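5-carboxyvanillate decarboxylase from Sphingomonas paucimobilis probably removes a carboxyl group from 5-carboxyvanillate as a manganese-binding carboxy-lyase of the amidohydrolase family. Local coordinates of one contact, PDB 4NI8 (chain A, 1.64 Å), residues Glu8-Phe13 and Asp297-Pro302, beside the matching contact of the related 5-carboxyvanillate decarboxylase from Sphingobium sp., PDB 4ICM (chain B, 1.82 Å), residues Glu8-Phe13 and Asp297-Pro302. One frame, after least-squares fit of the local backbone (RMSD 0.09 Å); residues are numbered along the deposited sequences.

Structure 1 (4NI8); sequences EEAVTF and DYPYQP. With MN (manganese (II) ion), chain C; 1WB (5-methoxybenzene-1,3-dicarboxylic acid), chain D.
Residues 8-11 of strand 5-11, the first of the TIM barrel, meet the loop 297-302, which follows the last strand, 292-293, and carries a cis peptide before Pro299; Ala10 N donates to Tyr298 O at 2.9 Å. The Glu9 carboxylate receives the loop backbone on the syn sides of both oxygens, OE1 taking Asp297 N and OE2 taking Tyr298 N at 2.8 Å, while Glu8 N reaches OE1 from above the carboxylate plane. With CG anti to the backbone N (chi1 -161°), the extended Glu8 chain runs beside Asp297. Glu8 OE2 and Asp297 OD1 bind manganese, their carboxylates turned 77° apart; His174 and two waters join them. O11 of the dicarboxylic acid lies 2.2 Å from manganese. Glu8 OE1 is hydrogen-bonded to Tyr172 and Ser272, Asp297 OD2 to His227. Ala10 CB packs on Pro299 CD. Ala10 CB also lies 3.8 Å from Tyr300 CE2; Tyr300 OH hydrogen-bonds to Thr77 OG1. The acid's ring covers a Tyr300 face, ring carbon CO2 3.4 Å from Tyr300 CE1, at the C-terminal ends of the barrel strands, where amidohydrolase-family enzymes carry their metal site.

Structure 2 (4ICM); sequences EEAVTF and DYPYQP. With MN (manganese (II) ion), chain E.
Ala10 N donates to Tyr298 O at 3.0 Å, joining residues 8-11 of the strand to the loop 297-302 with its cis peptide before Pro299. Two syn-side bonds tie the Glu9 carboxylate to that loop: OE1 accepts from Asp297 N and OE2 from Tyr298 N at 2.9 Å, with Glu8 N meeting OE1 from above the carboxylate plane. The Glu8 chain is extended, CG anti to the backbone N (chi1 -161°), and lies alongside Asp297. Manganese is bound by Glu8 OE2 and Asp297 OD1, whose carboxylate planes stand 77° apart, together with His174 and three waters. Water 4, at 2.3 Å from the manganese, also donates to Asp297 OD2. Glu8 OE1 is hydrogen-bonded to Tyr172 and Ser272, Asp297 OD2 to His227. Ala10 CB packs on Pro299 CD. Ala10 CB also lies 3.8 Å from Tyr300 CE2; Tyr300 OH hydrogen-bonds to Thr77 OG1. Two carboxylates, one from the first strand and one from the loop after the last, thus meet on a single manganese ion.

Structure 1 against structure 2
Both structures keep the strand-to-loop join: Ala10(A) N to Tyr298(A) O and Ala10(B) N to Tyr298(B) O are hydrogen-bonded alike, and the carboxylates of Glu9(A) and Glu9(B) accept from the backbone N of Asp297(A) and Tyr298(A), and of Asp297(B) and Tyr298(B). Manganese is bound at this place in both, and the side chains of Glu8(A), Glu9(A), Tyr298(A) and Tyr300(A) coincide with their counterparts within the error. What differs is the bound group. 5-Methoxybenzene-1,3-dicarboxylic acid is present in structure 1 alone, where its carboxylate oxygen O11 joins the manganese shell; in structure 2 water 4 stands at the place of O11. The shell thus has an oxygen at that position in both, from the acid or from water. Its other two waters match, water 1 with water 3 and water 2 with water 5. The acid's ring covers Tyr300(A), and its methoxy carbon CV lies 3.3 Å from Tyr300(A) OH. Tyr300(B) lacks these ligand contacts, yet its ring keeps its place within the error.

Structure 1 (4NI8)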
# COMPACT_ATOMS: atom_id res chain seq x y z
N GLU A 8 -9.57 -10.34 -15.51
CA GLU A 8 -8.14 -10.55 -15.28
C GLU A 8 -7.75 -12.02 -15.38
O GLU A 8 -7.22 -12.60 -14.44
CB GLU A 8 -7.70 -9.99 -13.91
CG GLU A 8 -6.18 -9.78 -13.85
CD GLU A 8 -5.69 -9.37 -12.48
OE1 GLU A 8 -6.10 -8.29 -11.98
OE2 GLU A 8 -4.87 -10.11 -11.91
N GLU A 9 -7.98 -12.61 -16.55
CA GLU A 9 -7.89 -14.06 -16.71
C GLU A 9 -6.67 -14.37 -17.55
O GLU A 9 -6.61 -14.07 -18.74
CB GLU A 9 -9.18 -14.57 -17.35
CG GLU A 9 -10.43 -13.93 -16.68
CD GLU A 9 -10.34 -13.94 -15.15
OE1 GLU A 9 -10.60 -12.89 -14.51
OE2 GLU A 9 -9.99 -14.99 -14.58
N ALA A 10 -5.68 -14.98 -16.90
CA ALA A 10 -4.38 -15.19 -17.54
C ALA A 10 -4.37 -16.38 -18.49
O ALA A 10 -5.06 -17.38 -18.28
CB ALA A 10 -3.30 -15.35 -16.48
N VAL A 11 -3.55 -16.27 -19.54
CA VAL A 11 -3.37 -17.35 -20.51
C VAL A 11 -1.91 -17.32 -20.94
O VAL A 11 -1.23 -16.31 -20.75
CB VAL A 11 -4.31 -17.15 -21.74
CG1 VAL A 11 -3.86 -15.94 -22.57
CG2 VAL A 11 -4.38 -18.41 -22.61
N THR A 12 -1.40 -18.43 -21.47
CA THR A 12 -0.11 -18.36 -22.13
C THR A 12 -0.14 -19.17 -23.42
O THR A 12 -1.12 -19.85 -23.73
CB THR A 12 1.04 -18.81 -21.21
OG1 THR A 12 2.30 -18.50 -21.82
CG2 THR A 12 0.96 -20.31 -20.95
N PHE A 13 0.94 -19.06 -24.19
CA PHE A 13 1.07 -19.77 -25.46
C PHE A 13 2.44 -20.41 -25.50
O PHE A 13 3.38 -19.92 -24.85
CB PHE A 13 0.89 -18.79 -26.61
CG PHE A 13 -0.37 -17.98 -26.51
CD1 PHE A 13 -1.58 -18.52 -26.90
CD2 PHE A 13 -0.33 -16.69 -26.00
CE1 PHE A 13 -2.75 -17.77 -26.80
CE2 PHE A 13 -1.49 -15.95 -25.90
CZ PHE A 13 -2.70 -16.49 -26.30
N ASP A 297 -9.22 -13.74 -11.72
CA ASP A 297 -7.77 -13.98 -11.61
C ASP A 297 -7.47 -15.48 -11.80
O ASP A 297 -6.55 -16.02 -11.18
CB ASP A 297 -7.20 -13.47 -10.27
CG ASP A 297 -5.88 -12.75 -10.43
OD1 ASP A 297 -5.19 -12.98 -11.45
OD2 ASP A 297 -5.53 -11.96 -9.52
N TYR A 298 -8.23 -16.12 -12.68
CA TYR A 298 -7.99 -17.51 -13.05
C TYR A 298 -6.71 -17.55 -13.87
O TYR A 298 -6.45 -16.63 -14.65
CB TYR A 298 -9.17 -18.01 -13.90
CG TYR A 298 -9.07 -19.46 -14.29
CD1 TYR A 298 -9.52 -20.47 -13.43
CD2 TYR A 298 -8.53 -19.83 -15.52
CE1 TYR A 298 -9.43 -21.80 -13.80
CE2 TYR A 298 -8.44 -21.16 -15.89
CZ TYR A 298 -8.90 -22.14 -15.04
OH TYR A 298 -8.80 -23.46 -15.42
N PRO A 299 -5.90 -18.62 -13.73
CA PRO A 299 -6.06 -19.82 -12.90
C PRO A 299 -5.37 -19.71 -11.54
O PRO A 299 -5.25 -20.71 -10.85
CB PRO A 299 -5.35 -20.89 -13.74
CG PRO A 299 -4.21 -20.14 -14.37
CD PRO A 299 -4.76 -18.75 -14.65
N TYR A 300 -4.95 -18.50 -11.16
CA TYR A 300 -4.30 -18.31 -9.86
C TYR A 300 -5.30 -18.29 -8.72
O TYR A 300 -4.94 -18.50 -7.56
CB TYR A 300 -3.46 -17.04 -9.87
CG TYR A 300 -2.42 -17.05 -10.96
CD1 TYR A 300 -1.24 -17.77 -10.80
CD2 TYR A 300 -2.63 -16.38 -12.16
CE1 TYR A 300 -0.29 -17.80 -11.80
CE2 TYR A 300 -1.68 -16.40 -13.17
CZ TYR A 300 -0.51 -17.12 -12.98
OH TYR A 300 0.45 -17.15 -13.97
N GLN A 301 -6.56 -18.02 -9.06
CA GLN A 301 -7.68 -18.15 -8.13
C GLN A 301 -8.73 -19.00 -8.82
O GLN A 301 -8.85 -18.94 -10.04
CB GLN A 301 -8.33 -16.79 -7.85
CG GLN A 301 -7.38 -15.74 -7.35
CD GLN A 301 -7.68 -15.30 -5.94
OE1 GLN A 301 -8.66 -15.73 -5.32
NE2 GLN A 301 -6.84 -14.45 -5.42
N PRO A 302 -9.51 -19.77 -8.04
CA PRO A 302 -10.60 -20.59 -8.57
C PRO A 302 -11.83 -19.76 -8.94
O PRO A 302 -12.09 -18.72 -8.33
CB PRO A 302 -10.93 -21.52 -7.40
CG PRO A 302 -10.50 -20.77 -6.19
CD PRO A 302 -9.27 -20.02 -6.61
MN MN C . -3.55 -11.74 -12.20
C1 1WB D . 0.13 -15.11 -8.93
CO1 1WB D . -0.90 -14.21 -8.63
CO2 1WB D . 0.79 -15.04 -10.15
CM1 1WB D . -1.26 -13.26 -9.57
CM2 1WB D . 0.42 -14.06 -11.10
OM 1WB D . 1.03 -13.95 -12.31
CZ 1WB D . -0.61 -13.17 -10.80
CC 1WB D . 0.50 -16.13 -7.92
CV 1WB D . 2.19 -14.70 -12.60
O1 1WB D . -0.36 -16.50 -7.08
O2 1WB D . 1.67 -16.62 -7.91
CCC 1WB D . -2.25 -12.19 -9.22
O11 1WB D . -2.70 -11.50 -10.15
O22 1WB D . -2.58 -12.04 -8.03
O HOH W 1 -3.93 -12.52 -14.25
O HOH W 2 -2.22 -13.30 -12.43

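Structure 2 (4ICM)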
# COMPACT_ATOMS: atom_id res chain seq x y z
N GLU B 8 -9.55 -10.36 -15.63
CA GLU B 8 -8.11 -10.52 -15.41
C GLU B 8 -7.73 -11.98 -15.49
O GLU B 8 -7.23 -12.57 -14.53
CB GLU B 8 -7.67 -9.92 -14.06
CG GLU B 8 -6.16 -9.65 -14.00
CD GLU B 8 -5.69 -9.23 -12.62
OE1 GLU B 8 -6.10 -8.15 -12.14
OE2 GLU B 8 -4.90 -9.97 -12.01
N GLU B 9 -7.99 -12.57 -16.64
CA GLU B 9 -7.87 -14.02 -16.76
C GLU B 9 -6.65 -14.37 -17.58
O GLU B 9 -6.58 -14.10 -18.77
CB GLU B 9 -9.16 -14.58 -17.37
CG GLU B 9 -10.39 -13.96 -16.71
CD GLU B 9 -10.30 -13.94 -15.18
OE1 GLU B 9 -10.58 -12.88 -14.56
OE2 GLU B 9 -9.94 -14.98 -14.60
N ALA B 10 -5.68 -14.98 -16.91
CA ALA B 10 -4.37 -15.24 -17.50
C ALA B 10 -4.36 -16.41 -18.49
O ALA B 10 -5.10 -17.38 -18.34
CB ALA B 10 -3.35 -15.47 -16.40
N VAL B 11 -3.50 -16.31 -19.48
CA VAL B 11 -3.35 -17.37 -20.45
C VAL B 11 -1.92 -17.31 -20.95
O VAL B 11 -1.25 -16.29 -20.80
CB VAL B 11 -4.37 -17.20 -21.61
CG1 VAL B 11 -4.03 -15.97 -22.46
CG2 VAL B 11 -4.44 -18.44 -22.47
N THR B 12 -1.41 -18.40 -21.52
CA THR B 12 -0.10 -18.33 -22.17
C THR B 12 -0.11 -19.15 -23.46
O THR B 12 -1.07 -19.87 -23.73
CB THR B 12 1.03 -18.82 -21.24
OG1 THR B 12 2.30 -18.52 -21.85
CG2 THR B 12 0.92 -20.31 -21.00
N PHE B 13 0.95 -19.02 -24.24
CA PHE B 13 1.04 -19.70 -25.52
C PHE B 13 2.43 -20.34 -25.62
O PHE B 13 3.39 -19.84 -25.03
CB PHE B 13 0.82 -18.71 -26.66
CG PHE B 13 -0.40 -17.84 -26.48
CD1 PHE B 13 -1.65 -18.31 -26.81
CD2 PHE B 13 -0.28 -16.54 -25.98
CE1 PHE B 13 -2.77 -17.51 -26.65
CE2 PHE B 13 -1.41 -15.74 -25.82
CZ PHE B 13 -2.65 -16.23 -26.16
N ASP B 297 -9.17 -13.73 -11.77
CA ASP B 297 -7.73 -13.97 -11.66
C ASP B 297 -7.42 -15.47 -11.79
O ASP B 297 -6.55 -16.00 -11.10
CB ASP B 297 -7.13 -13.41 -10.36
CG ASP B 297 -5.75 -12.81 -10.55
OD1 ASP B 297 -5.17 -12.97 -11.65
OD2 ASP B 297 -5.25 -12.19 -9.58
N TYR B 298 -8.18 -16.14 -12.66
CA TYR B 298 -7.95 -17.53 -12.99
C TYR B 298 -6.66 -17.57 -13.80
O TYR B 298 -6.38 -16.65 -14.56
CB TYR B 298 -9.12 -18.04 -13.84
CG TYR B 298 -9.02 -19.48 -14.25
CD1 TYR B 298 -9.43 -20.50 -13.41
CD2 TYR B 298 -8.49 -19.83 -15.49
CE1 TYR B 298 -9.33 -21.84 -13.78
CE2 TYR B 298 -8.39 -21.17 -15.89
CZ TYR B 298 -8.81 -22.16 -15.03
OH TYR B 298 -8.71 -23.48 -15.39
N PRO B 299 -5.85 -18.63 -13.64
CA PRO B 299 -6.03 -19.83 -12.81
C PRO B 299 -5.40 -19.73 -11.43
O PRO B 299 -5.34 -20.73 -10.71
CB PRO B 299 -5.32 -20.91 -13.63
CG PRO B 299 -4.18 -20.17 -14.25
CD PRO B 299 -4.72 -18.78 -14.58
N TYR B 300 -4.92 -18.55 -11.07
CA TYR B 300 -4.29 -18.35 -9.77
C TYR B 300 -5.34 -18.33 -8.68
O TYR B 300 -5.04 -18.59 -7.52
CB TYR B 300 -3.47 -17.06 -9.78
CG TYR B 300 -2.43 -17.06 -10.88
CD1 TYR B 300 -1.23 -17.75 -10.73
CD2 TYR B 300 -2.66 -16.40 -12.09
CE1 TYR B 300 -0.27 -17.76 -11.74
CE2 TYR B 300 -1.71 -16.41 -13.11
CZ TYR B 300 -0.53 -17.10 -12.93
OH TYR B 300 0.42 -17.11 -13.94
N GLN B 301 -6.58 -18.04 -9.06
CA GLN B 301 -7.73 -18.11 -8.16
C GLN B 301 -8.79 -18.99 -8.80
O GLN B 301 -8.93 -18.99 -10.03
CB GLN B 301 -8.33 -16.73 -7.91
CG GLN B 301 -7.34 -15.67 -7.45
CD GLN B 301 -7.57 -15.26 -6.02
OE1 GLN B 301 -8.54 -15.68 -5.39
NE2 GLN B 301 -6.68 -14.43 -5.49
N PRO B 302 -9.56 -19.73 -7.99
CA PRO B 302 -10.63 -20.58 -8.54
C PRO B 302 -11.87 -19.76 -8.90
O PRO B 302 -12.13 -18.74 -8.27
CB PRO B 302 -10.95 -21.54 -7.39
CG PRO B 302 -10.61 -20.75 -6.16
CD PRO B 302 -9.43 -19.89 -6.53
MN MN E . -3.57 -11.68 -12.38
O HOH W 3 -4.38 -12.43 -14.46
O HOH W 4 -2.40 -11.30 -10.46
O HOH W 5 -2.17 -13.38 -12.40